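Local coordinates for protein Atp-dependent DNA ligase (PDB 4D05) that probably seals nicks in DNA at the expense of ATP, by way of a covalent enzyme-adenylate intermediate, at residues V18-L27 and I129-L140; D99-R110 and L157-Q165. All blocks are in the same frame, centred on the assembly; numbering follows the deposited sequence.

Interaction 1 (V18-L27 and I129-L140). With AMP (adenosine monophosphate), chain H.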
loop_
_atom_site.group_PDB
_atom_site.type_symbol
_atom_site.label_atom_id
_atom_site.label_comp_id
_atom_site.label_asym_id
_atom_site.label_seq_id
_atom_site.Cartn_x
_atom_site.Cartn_y
_atom_site.Cartn_z
ATOM N N VAL A 18 -0.099 16.733 10.202
ATOM C CA VAL A 18 -1.067 16.113 9.294
ATOM C C VAL A 18 -1.831 17.133 8.457
ATOM O O VAL A 18 -2.290 16.786 7.376
ATOM C CB VAL A 18 -2.039 15.164 10.020
ATOM C CG1 VAL A 18 -3.079 15.926 10.827
ATOM C CG2 VAL A 18 -2.733 14.300 9.022
ATOM N N THR A 19 -1.948 18.382 8.919
ATOM C CA THR A 19 -2.725 19.381 8.179
ATOM C C THR A 19 -2.047 19.807 6.890
ATOM O O THR A 19 -2.647 20.502 6.064
ATOM C CB THR A 19 -3.039 20.643 9.018
ATOM O OG1 THR A 19 -1.850 21.429 9.183
ATOM C CG2 THR A 19 -3.590 20.208 10.405
ATOM N N GLN A 20 -0.801 19.403 6.694
ATOM C CA GLN A 20 -0.076 19.780 5.483
ATOM C C GLN A 20 -0.211 18.727 4.401
ATOM O O GLN A 20 0.305 18.929 3.300
ATOM C CB GLN A 20 1.388 19.958 5.799
ATOM C CG GLN A 20 1.584 20.861 6.924
ATOM C CD GLN A 20 2.359 22.030 6.541
ATOM O OE1 GLN A 20 1.946 22.792 5.665
ATOM N NE2 GLN A 20 3.507 22.202 7.176
ATOM N N TYR A 21 -0.902 17.625 4.698
ATOM C CA TYR A 21 -0.982 16.512 3.745
ATOM C C TYR A 21 -2.359 16.298 3.163
ATOM O O TYR A 21 -3.365 16.319 3.878
ATOM C CB TYR A 21 -0.577 15.208 4.425
ATOM C CG TYR A 21 0.841 15.229 4.838
ATOM C CD1 TYR A 21 1.224 15.900 5.991
ATOM C CD2 TYR A 21 1.814 14.620 4.073
ATOM C CE1 TYR A 21 2.525 15.961 6.360
ATOM C CE2 TYR A 21 3.127 14.677 4.445
ATOM C CZ TYR A 21 3.478 15.358 5.600
ATOM O OH TYR A 21 4.787 15.460 6.005
ATOM N N TYR A 22 -2.400 16.027 1.864
ATOM C CA TYR A 22 -3.607 15.533 1.244
ATOM C C TYR A 22 -3.715 14.028 1.483
ATOM O O TYR A 22 -2.755 13.282 1.269
ATOM C CB TYR A 22 -3.631 15.847 -0.269
ATOM C CG TYR A 22 -4.036 17.296 -0.494
ATOM C CD1 TYR A 22 -5.379 17.669 -0.473
ATOM C CD2 TYR A 22 -3.084 18.273 -0.663
ATOM C CE1 TYR A 22 -5.764 19.002 -0.652
ATOM C CE2 TYR A 22 -3.443 19.599 -0.834
ATOM C CZ TYR A 22 -4.780 19.956 -0.821
ATOM O OH TYR A 22 -5.115 21.292 -0.996
ATOM N N VAL A 23 -4.904 13.601 1.884
ATOM C CA VAL A 23 -5.151 12.218 2.270
ATOM C C VAL A 23 -6.095 11.586 1.268
ATOM O O VAL A 23 -7.127 12.151 0.932
ATOM C CB VAL A 23 -5.760 12.150 3.689
ATOM C CG1 VAL A 23 -5.962 10.719 4.114
ATOM C CG2 VAL A 23 -4.882 12.912 4.641
ATOM N N SER A 24 -5.731 10.384 0.811
ATOM C CA SER A 24 -6.512 9.667 -0.169
ATOM C C SER A 24 -6.548 8.193 0.213
ATOM O O SER A 24 -5.762 7.726 1.027
ATOM C CB SER A 24 -5.866 9.833 -1.568
ATOM O OG SER A 24 -4.557 9.295 -1.572
ATOM N N GLU A 25 -7.483 7.467 -0.369
ATOM C CA GLU A 25 -7.574 6.011 -0.146
ATOM C C GLU A 25 -6.491 5.276 -0.923
ATOM O O GLU A 25 -6.305 5.473 -2.134
ATOM C CB GLU A 25 -8.951 5.503 -0.572
ATOM C CG GLU A 25 -9.149 4.006 -0.259
ATOM C CD GLU A 25 -10.547 3.500 -0.503
ATOM O OE1 GLU A 25 -11.481 4.331 -0.501
ATOM O OE2 GLU A 25 -10.718 2.258 -0.692
ATOM N N LYS A 26 -5.762 4.418 -0.227
ATOM C CA LYS A 26 -4.781 3.538 -0.854
ATOM C C LYS A 26 -5.561 2.454 -1.620
ATOM O O LYS A 26 -6.300 1.690 -1.023
ATOM C CB LYS A 26 -3.936 2.903 0.248
ATOM C CG LYS A 26 -2.737 2.084 -0.204
ATOM C CD LYS A 26 -2.016 1.593 1.058
ATOM C CE LYS A 26 -0.616 1.028 0.720
ATOM N NZ LYS A 26 -0.875 -0.223 0.001
ATOM N N LEU A 27 -5.397 2.404 -2.941
ATOM C CA LEU A 27 -6.181 1.462 -3.749
ATOM C C LEU A 27 -5.330 0.240 -4.095
ATOM O O LEU A 27 -4.160 0.361 -4.421
ATOM C CB LEU A 27 -6.638 2.116 -5.059
ATOM C CG LEU A 27 -7.466 3.377 -4.925
ATOM C CD1 LEU A 27 -7.989 3.836 -6.299
ATOM C CD2 LEU A 27 -8.615 3.167 -3.947
ATOM N N ILE A 129 -8.579 10.038 -7.936
ATOM C CA ILE A 129 -8.707 9.596 -6.561
ATOM C C ILE A 129 -8.988 10.835 -5.702
ATOM O O ILE A 129 -8.305 11.832 -5.806
ATOM C CB ILE A 129 -7.438 8.862 -6.104
ATOM C CG1 ILE A 129 -7.231 7.620 -6.988
ATOM C CG2 ILE A 129 -7.570 8.464 -4.655
ATOM C CD1 ILE A 129 -5.959 6.847 -6.726
ATOM N N GLU A 130 -10.005 10.768 -4.854
ATOM C CA GLU A 130 -10.329 11.887 -3.969
ATOM C C GLU A 130 -9.170 12.236 -3.025
ATOM O O GLU A 130 -8.535 11.349 -2.445
ATOM C CB GLU A 130 -11.594 11.556 -3.161
ATOM C CG GLU A 130 -12.068 12.683 -2.250
ATOM C CD GLU A 130 -13.208 12.283 -1.297
ATOM O OE1 GLU A 130 -13.652 11.100 -1.286
ATOM O OE2 GLU A 130 -13.664 13.180 -0.545
ATOM N N GLN A 131 -8.903 13.533 -2.884
ATOM C CA GLN A 131 -7.837 14.051 -2.040
ATOM C C GLN A 131 -8.489 15.001 -1.035
ATOM O O GLN A 131 -9.192 15.971 -1.420
ATOM C CB GLN A 131 -6.802 14.819 -2.882
ATOM C CG GLN A 131 -6.063 13.987 -3.985
ATOM C CD GLN A 131 -5.008 13.067 -3.392
ATOM O OE1 GLN A 131 -4.627 13.205 -2.230
ATOM N NE2 GLN A 131 -4.493 12.144 -4.213
ATOM N N GLN A 132 -8.299 14.706 0.254
ATOM C CA GLN A 132 -8.939 15.508 1.296
ATOM C C GLN A 132 -7.968 15.933 2.378
ATOM O O GLN A 132 -6.942 15.321 2.594
ATOM C CB GLN A 132 -10.133 14.765 1.916
ATOM C CG GLN A 132 -9.806 13.435 2.585
ATOM C CD GLN A 132 -11.080 12.642 2.985
ATOM O OE1 GLN A 132 -11.819 13.044 3.884
ATOM N NE2 GLN A 132 -11.325 11.520 2.318
ATOM N N LYS A 133 -8.346 16.995 3.079
ATOM C CA LYS A 133 -7.613 17.430 4.251
ATOM C C LYS A 133 -8.292 16.926 5.527
ATOM O O LYS A 133 -9.530 16.925 5.663
ATOM C CB LYS A 133 -7.537 18.970 4.290
ATOM C CG LYS A 133 -6.566 19.569 3.290
ATOM C CD LYS A 133 -5.146 19.152 3.604
ATOM C CE LYS A 133 -4.090 19.979 2.923
ATOM N NZ LYS A 133 -4.040 21.408 3.427
ATOM N N ILE A 134 -7.453 16.555 6.474
ATOM C CA ILE A 134 -7.884 15.968 7.748
ATOM C C ILE A 134 -7.288 16.804 8.869
ATOM O O ILE A 134 -6.119 17.210 8.796
ATOM C CB ILE A 134 -7.391 14.490 7.820
ATOM C CG1 ILE A 134 -8.043 13.622 6.734
ATOM C CG2 ILE A 134 -7.670 13.858 9.154
ATOM C CD1 ILE A 134 -9.543 13.445 6.887
ATOM N N PRO A 135 -8.073 17.093 9.915
ATOM C CA PRO A 135 -7.596 18.117 10.857
ATOM C C PRO A 135 -6.575 17.666 11.903
ATOM O O PRO A 135 -5.849 18.519 12.452
ATOM C CB PRO A 135 -8.881 18.568 11.564
ATOM C CG PRO A 135 -9.796 17.391 11.447
ATOM C CD PRO A 135 -9.511 16.849 10.066
ATOM N N ASN A 136 -6.512 16.372 12.211
ATOM C CA ASN A 136 -5.632 15.907 13.279
ATOM C C ASN A 136 -5.480 14.408 13.198
ATOM O O ASN A 136 -6.206 13.747 12.467
ATOM C CB ASN A 136 -6.125 16.318 14.684
ATOM C CG ASN A 136 -7.585 16.000 14.897
ATOM O OD1 ASN A 136 -7.995 14.846 14.914
ATOM N ND2 ASN A 136 -8.397 17.054 15.037
ATOM N N THR A 137 -4.538 13.868 13.951
ATOM C CA THR A 137 -4.225 12.436 13.871
ATOM C C THR A 137 -5.359 11.530 14.362
ATOM O O THR A 137 -5.629 10.460 13.777
ATOM C CB THR A 137 -2.999 12.134 14.676
ATOM O OG1 THR A 137 -1.908 12.889 14.140
ATOM C CG2 THR A 137 -2.682 10.609 14.590
ATOM N N VAL A 138 -6.056 11.938 15.418
ATOM C CA VAL A 138 -7.196 11.157 15.844
ATOM C C VAL A 138 -8.212 11.002 14.700
ATOM O O VAL A 138 -8.741 9.909 14.438
ATOM C CB VAL A 138 -7.858 11.756 17.101
ATOM C CG1 VAL A 138 -9.170 11.052 17.361
ATOM C CG2 VAL A 138 -6.904 11.613 18.277
ATOM N N ALA A 139 -8.493 12.091 13.998
ATOM C CA ALA A 139 -9.415 12.032 12.883
ATOM C C ALA A 139 -8.885 11.171 11.718
ATOM O O ALA A 139 -9.626 10.457 11.060
ATOM C CB ALA A 139 -9.718 13.443 12.409
ATOM N N LEU A 140 -7.584 11.200 11.536
ATOM C CA LEU A 140 -6.933 10.431 10.493
ATOM C C LEU A 140 -7.092 8.921 10.769
ATOM O O LEU A 140 -7.411 8.121 9.866
ATOM C CB LEU A 140 -5.460 10.811 10.446
ATOM C CG LEU A 140 -4.638 10.074 9.399
ATOM C CD1 LEU A 140 -5.045 10.500 8.001
ATOM C CD2 LEU A 140 -3.128 10.269 9.655
HETATM P P AMP H . 0.820 -0.613 -0.873
HETATM O O1P AMP H . 1.907 -0.816 0.144
HETATM O O2P AMP H . 0.285 -1.699 -1.788
HETATM O "O5'" AMP H . 1.207 0.690 -1.692
HETATM C "C5'" AMP H . 0.215 1.117 -2.597
HETATM C "C4'" AMP H . 0.916 1.409 -3.888
HETATM O "O4'" AMP H . 0.014 1.899 -4.856
HETATM C "C3'" AMP H . 1.931 2.466 -3.609
HETATM O "O3'" AMP H . 3.105 2.022 -4.308
HETATM C "C2'" AMP H . 1.351 3.711 -4.215
HETATM O "O2'" AMP H . 2.537 4.281 -4.774
HETATM C "C1'" AMP H . 0.193 3.270 -5.159
HETATM N N9 AMP H . -1.116 3.887 -4.753
HETATM C C8 AMP H . -2.336 3.320 -4.532
HETATM N N7 AMP H . -3.271 4.220 -4.134
HETATM C C5 AMP H . -2.632 5.412 -4.159
HETATM C C6 AMP H . -2.997 6.786 -3.805
HETATM N N6 AMP H . -4.249 7.060 -3.410
HETATM N N1 AMP H . -2.044 7.713 -3.953
HETATM C C2 AMP H . -0.779 7.438 -4.300
HETATM N N3 AMP H . -0.363 6.224 -4.617
HETATM C C4 AMP H . -1.237 5.191 -4.557
HETATM O O HOH W 1 -4.685 16.560 6.041
HETATM O O HOH W 2 -2.912 11.521 -0.987
HETATM O O HOH W 3 -9.551 8.930 -1.754
#
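V23 and Q132 form an antiparallel hydrogen-bonded pair, V23 N giving to Q132 O at 2.8 Å and Q132 N to V23 O at 2.9 Å, a single bridge that joins the 131-133 backbone to strand 21-26. Water extends the seam: one molecule links E25 N to E130 O, another lies within hydrogen-bonding distance of Y22 O, S24 OG and Q131 OE1. The polar end of K133 gives to T19 O (NZ to O 3.1 Å) and also bonds Q160. Its chain, bent at chi2 (-64°) and chi4 (67°), brings CE over the middle of the Y22 ring, 3.8 Å from the centroid, a CH-pi contact with NZ off-centre in a cation-pi pair. With an alanine in place of Y22, K133 CE is likely to lose its aromatic platform and E108 the hydroxyl it bonds. Apolar packing follows: V23 CG1 meets L140 CD1, and the tips of L27 and I129 touch. At the nucleotide, K26 NZ is covalently bonded to the AMP phosphorus, the lysyl-adenylate of a DNA ligase, while S24 OG and E25 O accept from adenine N6 and L27 N gives to N7. Strand 21-26 is flanked by strand 154-159; Y22 and Q131 rest on helix 107-121, and L140 lies in the first turn of helix 137-149, which N136 caps.

Interaction 2 (D99-R110 and L157-Q165); sequences DLPKSTVSFEQR and LHHQDALYQ
F107, in the first turn of helix 107-121, lays its ring flat on that of H158 from strand 154-159, a face-to-face stack inside the nucleotidyltransferase domain of the ligase. The centroids are 3.7 Å apart and the planes 16° from parallel, with H158 ND1 over the centre of the phenyl ring. CG of F107 stands opposite the backbone N (chi1 -175°), which carries the ring across to the strand. The edge of the imidazole meets D99 OD2, the carboxylate being turned steeply to the ring; a water in the imidazole plane joins H158 NE2 to R110 NH2.

R110 is the hub of the polar part. It grips D99 side-on, NE to OD1 at 2.7 Å and NH2 to OD2 at 2.9 Å, each oxygen using its syn lone pair, and L100 N reaches OD1 from the anti side, well out of the carboxylate plane. NH1 bonds V105 O in the guanidinium plane and, from a more tilted approach, A162 O at 2.9 Å. The flat group is thus held at several points and lies between F107 CA on one face and Y164 CB on the other, which should fix its rotation.

Y164 presents one ring face to P101, whose CA stands 3.5 Å from the centroid and 8° off the normal, a CH-pi contact; D99 OD2 and R110 NH2 lie at the ring edge, and the hydroxyl bonds Q7. The start of the helix, with S106 at its N-cap position, is tied to the turn 159-162 by the backbone: E108 N gives to Q160 O at 3.0 Å, while F107 N makes only a weak bond to A162 O.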
loop_
_atom_site.group_PDB
_atom_site.type_symbol
_atom_site.label_atom_id
_atom_site.label_comp_id
_atom_site.label_asym_id
_atom_site.label_seq_id
_atom_site.Cartn_x
_atom_site.Cartn_y
_atom_site.Cartn_z
ATOM N N ASP A 99 -1.218 11.327 -9.605
ATOM C CA ASP A 99 -0.191 12.330 -9.805
ATOM C C ASP A 99 0.074 12.599 -11.284
ATOM O O ASP A 99 -0.468 11.929 -12.169
ATOM C CB ASP A 99 1.096 11.949 -9.053
ATOM C CG ASP A 99 1.819 13.158 -8.462
ATOM O OD1 ASP A 99 1.603 14.281 -8.957
ATOM O OD2 ASP A 99 2.645 12.979 -7.538
ATOM N N LEU A 100 0.878 13.626 -11.510
ATOM C CA LEU A 100 1.288 14.133 -12.835
ATOM C C LEU A 100 2.830 14.155 -12.832
ATOM O O LEU A 100 3.465 15.116 -12.388
ATOM C CB LEU A 100 0.738 15.553 -13.086
ATOM C CG LEU A 100 -0.771 15.706 -13.056
ATOM C CD1 LEU A 100 -1.222 17.129 -13.328
ATOM C CD2 LEU A 100 -1.442 14.806 -14.070
ATOM N N PRO A 101 3.455 13.056 -13.251
ATOM C CA PRO A 101 4.893 12.888 -12.975
ATOM C C PRO A 101 5.834 13.785 -13.753
ATOM O O PRO A 101 7.022 13.791 -13.418
ATOM C CB PRO A 101 5.172 11.424 -13.355
ATOM C CG PRO A 101 3.874 10.824 -13.528
ATOM C CD PRO A 101 2.848 11.848 -13.814
ATOM N N LYS A 102 5.356 14.493 -14.774
ATOM C CA LYS A 102 6.229 15.404 -15.505
ATOM C C LYS A 102 5.998 16.855 -15.065
ATOM O O LYS A 102 6.614 17.790 -15.602
ATOM C CB LYS A 102 6.026 15.264 -17.006
ATOM C CG LYS A 102 6.529 13.931 -17.572
ATOM C CD LYS A 102 8.026 13.732 -17.337
ATOM C CE LYS A 102 8.573 12.427 -17.951
ATOM N NZ LYS A 102 10.063 12.344 -17.801
ATOM N N SER A 103 5.135 17.050 -14.070
ATOM C CA SER A 103 4.832 18.398 -13.597
ATOM C C SER A 103 5.982 18.942 -12.757
ATOM O O SER A 103 6.654 18.189 -12.033
ATOM C CB SER A 103 3.594 18.372 -12.727
ATOM O OG SER A 103 3.411 19.609 -12.062
ATOM N N THR A 104 6.162 20.254 -12.805
ATOM C CA THR A 104 7.216 20.897 -12.016
ATOM C C THR A 104 6.671 21.820 -10.933
ATOM O O THR A 104 7.424 22.606 -10.351
ATOM C CB THR A 104 8.178 21.701 -12.889
ATOM O OG1 THR A 104 7.440 22.631 -13.679
ATOM C CG2 THR A 104 8.987 20.729 -13.811
ATOM N N VAL A 105 5.390 21.710 -10.634
ATOM C CA VAL A 105 4.811 22.510 -9.554
ATOM C C VAL A 105 4.440 21.622 -8.355
ATOM O O VAL A 105 4.603 20.384 -8.390
ATOM C CB VAL A 105 3.583 23.338 -10.020
ATOM C CG1 VAL A 105 4.002 24.437 -11.058
ATOM C CG2 VAL A 105 2.493 22.467 -10.584
ATOM N N SER A 106 3.971 22.260 -7.290
ATOM C CA SER A 106 3.664 21.557 -6.042
ATOM C C SER A 106 2.466 20.637 -6.195
ATOM O O SER A 106 1.637 20.822 -7.065
ATOM C CB SER A 106 3.279 22.597 -4.969
ATOM O OG SER A 106 2.039 23.221 -5.353
ATOM N N PHE A 107 2.344 19.655 -5.303
ATOM C CA PHE A 107 1.266 18.677 -5.426
ATOM C C PHE A 107 -0.117 19.340 -5.362
ATOM O O PHE A 107 -1.026 18.915 -6.024
ATOM C CB PHE A 107 1.397 17.591 -4.350
ATOM C CG PHE A 107 0.383 16.483 -4.512
ATOM C CD1 PHE A 107 0.305 15.769 -5.699
ATOM C CD2 PHE A 107 -0.499 16.162 -3.502
ATOM C CE1 PHE A 107 -0.639 14.764 -5.867
ATOM C CE2 PHE A 107 -1.412 15.158 -3.679
ATOM C CZ PHE A 107 -1.478 14.454 -4.871
ATOM N N GLU A 108 -0.278 20.382 -4.554
ATOM C CA GLU A 108 -1.544 21.091 -4.494
ATOM C C GLU A 108 -2.008 21.576 -5.878
ATOM O O GLU A 108 -3.168 21.422 -6.241
ATOM C CB GLU A 108 -1.447 22.251 -3.513
ATOM C CG GLU A 108 -2.759 22.916 -3.310
ATOM C CD GLU A 108 -2.704 23.833 -2.125
ATOM O OE1 GLU A 108 -2.865 23.324 -0.980
ATOM O OE2 GLU A 108 -2.415 25.035 -2.333
ATOM N N GLN A 109 -1.102 22.178 -6.651
ATOM C CA GLN A 109 -1.463 22.588 -8.017
ATOM C C GLN A 109 -1.649 21.409 -8.942
ATOM O O GLN A 109 -2.417 21.482 -9.891
ATOM C CB GLN A 109 -0.424 23.551 -8.587
ATOM C CG GLN A 109 -0.560 24.969 -8.036
ATOM C CD GLN A 109 0.344 25.985 -8.736
ATOM O OE1 GLN A 109 0.854 25.746 -9.819
ATOM N NE2 GLN A 109 0.497 27.146 -8.124
ATOM N N ARG A 110 -0.935 20.318 -8.693
ATOM C CA ARG A 110 -1.136 19.139 -9.507
ATOM C C ARG A 110 -2.545 18.587 -9.294
ATOM O O ARG A 110 -3.174 18.175 -10.229
ATOM C CB ARG A 110 -0.062 18.084 -9.238
ATOM C CG ARG A 110 1.312 18.639 -9.557
ATOM C CD ARG A 110 2.510 17.784 -9.618
ATOM N NE ARG A 110 2.684 16.753 -8.632
ATOM C CZ ARG A 110 3.545 16.743 -7.617
ATOM N NH1 ARG A 110 4.249 17.807 -7.253
ATOM N NH2 ARG A 110 3.632 15.650 -6.884
ATOM N N LEU A 157 -0.822 9.661 2.159
ATOM C CA LEU A 157 -0.646 11.049 2.513
ATOM C C LEU A 157 0.399 11.667 1.567
ATOM O O LEU A 157 1.467 11.096 1.350
ATOM C CB LEU A 157 -0.141 11.182 3.942
ATOM C CG LEU A 157 -1.170 10.849 5.049
ATOM C CD1 LEU A 157 -1.285 9.349 5.315
ATOM C CD2 LEU A 157 -0.812 11.527 6.327
ATOM N N HIS A 158 0.105 12.856 1.055
ATOM C CA HIS A 158 1.046 13.520 0.147
ATOM C C HIS A 158 1.103 14.999 0.495
ATOM O O HIS A 158 0.092 15.688 0.484
ATOM C CB HIS A 158 0.571 13.302 -1.283
ATOM C CG HIS A 158 1.604 13.602 -2.323
ATOM N ND1 HIS A 158 1.465 13.186 -3.629
ATOM C CD2 HIS A 158 2.768 14.281 -2.267
ATOM C CE1 HIS A 158 2.525 13.553 -4.321
ATOM N NE2 HIS A 158 3.319 14.252 -3.529
ATOM N N HIS A 159 2.285 15.462 0.869
ATOM C CA HIS A 159 2.473 16.835 1.309
ATOM C C HIS A 159 2.068 17.820 0.206
ATOM O O HIS A 159 2.494 17.695 -0.956
ATOM C CB HIS A 159 3.925 17.036 1.743
ATOM C CG HIS A 159 4.144 18.249 2.579
ATOM N ND1 HIS A 159 4.031 19.520 2.071
ATOM C CD2 HIS A 159 4.467 18.388 3.886
ATOM C CE1 HIS A 159 4.287 20.399 3.030
ATOM N NE2 HIS A 159 4.542 19.735 4.145
ATOM N N GLN A 160 1.256 18.805 0.589
ATOM C CA GLN A 160 0.712 19.789 -0.376
ATOM C C GLN A 160 1.798 20.569 -1.127
ATOM O O GLN A 160 1.566 21.026 -2.246
ATOM C CB GLN A 160 -0.259 20.758 0.338
ATOM C CG GLN A 160 0.421 21.598 1.377
ATOM C CD GLN A 160 -0.548 22.279 2.313
ATOM O OE1 GLN A 160 -1.755 22.217 2.127
ATOM N NE2 GLN A 160 -0.020 22.914 3.345
ATOM N N ASP A 161 2.954 20.770 -0.508
ATOM C CA ASP A 161 4.076 21.484 -1.149
ATOM C C ASP A 161 5.105 20.615 -1.857
ATOM O O ASP A 161 6.101 21.140 -2.380
ATOM C CB ASP A 161 4.819 22.336 -0.128
ATOM C CG ASP A 161 3.929 23.375 0.550
ATOM O OD1 ASP A 161 3.000 23.896 -0.091
ATOM O OD2 ASP A 161 4.177 23.661 1.738
ATOM N N ALA A 162 4.878 19.306 -1.908
ATOM C CA ALA A 162 5.878 18.401 -2.451
ATOM C C ALA A 162 6.087 18.604 -3.935
ATOM O O ALA A 162 5.138 18.846 -4.659
ATOM C CB ALA A 162 5.469 17.007 -2.210
ATOM N N LEU A 163 7.346 18.517 -4.369
ATOM C CA LEU A 163 7.676 18.511 -5.788
ATOM C C LEU A 163 7.964 17.068 -6.209
ATOM O O LEU A 163 8.579 16.312 -5.451
ATOM C CB LEU A 163 8.917 19.369 -6.014
ATOM C CG LEU A 163 8.724 20.855 -5.716
ATOM C CD1 LEU A 163 10.023 21.623 -5.923
ATOM C CD2 LEU A 163 7.630 21.445 -6.598
ATOM N N TYR A 164 7.589 16.699 -7.430
ATOM C CA TYR A 164 7.708 15.309 -7.853
ATOM C C TYR A 164 9.167 14.866 -7.914
ATOM O O TYR A 164 10.012 15.580 -8.461
ATOM C CB TYR A 164 7.085 15.124 -9.238
ATOM C CG TYR A 164 6.778 13.668 -9.554
ATOM C CD1 TYR A 164 5.561 13.123 -9.197
ATOM C CD2 TYR A 164 7.699 12.852 -10.225
ATOM C CE1 TYR A 164 5.245 11.786 -9.469
ATOM C CE2 TYR A 164 7.392 11.536 -10.490
ATOM C CZ TYR A 164 6.153 11.017 -10.117
ATOM O OH TYR A 164 5.809 9.681 -10.361
ATOM N N GLN A 165 9.439 13.687 -7.354
ATOM C CA GLN A 165 10.789 13.109 -7.343
ATOM C C GLN A 165 10.692 11.678 -7.809
ATOM O O GLN A 165 9.764 10.976 -7.392
ATOM C CB GLN A 165 11.342 13.106 -5.918
ATOM C CG GLN A 165 11.509 14.432 -5.315
ATOM C CD GLN A 165 12.157 14.319 -3.950
ATOM O OE1 GLN A 165 11.888 13.391 -3.210
ATOM N NE2 GLN A 165 13.027 15.248 -3.627
HETATM O O HOH W 4 6.750 18.761 -9.246
HETATM O O HOH W 5 5.588 14.885 -4.927
#

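Overall arrangement
Interactions 1 and 2 have centres about 15 Å apart, within the ATP-dependent DNA ligase domain. Their segments alternate along the chain: 18-27, 99-110, 129-140, 157-165. Strands 21-26 and 154-159 are neighbours in a mixed five-stranded sheet, and helix 137-149, which starts in interaction 1, leads into strand 154-159 of interaction 2. The two contacts touch directly, Y22 N lying 2.9 Å from H158 O, a probable hydrogen bond. Interaction 1 holds the adenylated lysine; interaction 2 ties the next strand to helix 107-121. Interaction 1 thus reaches the nucleotide, while interaction 2 lies one strand further on, its H158 side chain about 6 Å from the AMP.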